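PDB 4HB9: similarities with probable monooxygenase, which binds FAD and probably acts as a flavin-dependent monooxygenase of the aromatic ring hydroxylase type. Local coordinates for residues C15-G19 / C58-N63. Residues are numbered along the deposited sequence.
With EDO (1,2-ethanediol), chain E.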
# COMPACT_ATOMS: atom_id res chain seq x y z
N CYS A 15 6.60 -0.10 -11.09
CA CYS A 15 5.82 -0.91 -12.02
C CYS A 15 5.61 -0.13 -13.31
O CYS A 15 5.79 -0.67 -14.40
CB CYS A 15 4.48 -1.35 -11.44
SG CYS A 15 3.64 -2.62 -12.42
N LEU A 16 5.23 1.15 -13.17
CA LEU A 16 5.03 2.01 -14.34
C LEU A 16 6.29 2.09 -15.20
O LEU A 16 6.20 1.99 -16.41
CB LEU A 16 4.61 3.43 -13.92
CG LEU A 16 4.37 4.43 -15.06
CD1 LEU A 16 3.28 3.98 -16.01
CD2 LEU A 16 4.04 5.81 -14.49
N ALA A 17 7.44 2.29 -14.59
CA ALA A 17 8.67 2.46 -15.36
C ALA A 17 9.00 1.19 -16.14
O ALA A 17 9.36 1.26 -17.31
CB ALA A 17 9.83 2.91 -14.49
N HIS A 18 8.79 0.01 -15.54
CA HIS A 18 8.92 -1.24 -16.26
C HIS A 18 8.02 -1.33 -17.46
O HIS A 18 8.45 -1.73 -18.57
CB HIS A 18 8.64 -2.43 -15.34
CG HIS A 18 9.76 -2.76 -14.43
ND1 HIS A 18 11.00 -3.14 -14.89
CD2 HIS A 18 9.85 -2.75 -13.08
CE1 HIS A 18 11.80 -3.35 -13.86
NE2 HIS A 18 11.12 -3.12 -12.76
N GLY A 19 6.77 -0.93 -17.27
CA GLY A 19 5.80 -0.99 -18.33
C GLY A 19 6.15 -0.07 -19.49
O GLY A 19 6.06 -0.47 -20.66
N CYS A 58 3.79 -6.03 -16.89
CA CYS A 58 4.78 -4.96 -16.93
C CYS A 58 6.22 -5.40 -16.71
O CYS A 58 7.15 -4.80 -17.27
CB CYS A 58 4.47 -3.89 -15.88
SG CYS A 58 2.98 -2.95 -16.28
N LEU A 59 6.41 -6.38 -15.83
CA LEU A 59 7.74 -6.78 -15.40
C LEU A 59 8.46 -7.59 -16.48
O LEU A 59 7.82 -8.42 -17.14
CB LEU A 59 7.66 -7.62 -14.13
CG LEU A 59 7.38 -7.00 -12.76
CD1 LEU A 59 7.35 -8.10 -11.69
CD2 LEU A 59 8.38 -5.96 -12.36
N PRO A 60 9.78 -7.39 -16.63
CA PRO A 60 10.56 -8.35 -17.43
C PRO A 60 10.39 -9.75 -16.87
O PRO A 60 10.11 -9.91 -15.68
CB PRO A 60 12.00 -7.90 -17.24
CG PRO A 60 11.92 -6.50 -16.77
CD PRO A 60 10.64 -6.38 -16.00
N ALA A 61 10.53 -10.75 -17.73
CA ALA A 61 10.29 -12.12 -17.32
C ALA A 61 11.16 -12.51 -16.12
O ALA A 61 10.70 -13.23 -15.25
CB ALA A 61 10.52 -13.06 -18.49
N GLU A 62 12.40 -12.03 -16.04
CA GLU A 62 13.24 -12.47 -14.92
C GLU A 62 12.70 -11.94 -13.58
O GLU A 62 12.71 -12.65 -12.56
CB GLU A 62 14.72 -12.16 -15.13
CG GLU A 62 15.14 -10.71 -15.11
CD GLU A 62 16.66 -10.54 -15.13
OE1 GLU A 62 17.40 -11.37 -14.52
OE2 GLU A 62 17.12 -9.54 -15.73
N ASN A 63 12.19 -10.71 -13.59
CA ASN A 63 11.55 -10.15 -12.38
C ASN A 63 10.27 -10.92 -12.03
O ASN A 63 10.03 -11.23 -10.85
CB ASN A 63 11.19 -8.67 -12.54
CG ASN A 63 12.38 -7.81 -12.93
OD1 ASN A 63 13.07 -8.09 -13.90
ND2 ASN A 63 12.60 -6.74 -12.19
C1 EDO E . 12.13 -3.18 -18.34
O1 EDO E . 12.36 -2.72 -17.04
C2 EDO E . 10.71 -3.70 -18.42
O2 EDO E . 10.15 -3.23 -19.57
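The imidazole ring of His18 overlaps Leu59, whose CD2 methyl lies over one ring face in a CH-pi contact, 4.0 Å from the ring centroid. Pro60 adds to this packing obliquely, its CD 3.4 Å from His18 ND1, while His18 CB rests 3.4 Å from Cys58 O. One turn earlier, Cys15 SG meets Cys58 CB at 3.8 Å. Gly19 CA and Cys58 CA can approach to 4.3 Å as Gly19 lacks a CB, which would lie only 3.1 Å from Cys58 SG. His18 NE2 and Asn63 ND2 hydrogen-bond outside the two segments, to main-chain carbonyls of Leu118 and Ile117, respectively, in helix 111-119. At the ring edge a 1,2-ethanediol, probably from the crystallisation liquor, hydrogen-bonds through O1 to His18 ND1 (2.6 Å) and through O2 to His18 O (2.5 Å, very short). The link between helices 49-58 and 61-70, with Pro60 at the latter's N-cap position, thus seats against Rossmann-type helix 11-22, whose first residues bind FAD; Ala17 packs on strands 3-7 and 26-30, and both cysteines touch helix 330-349.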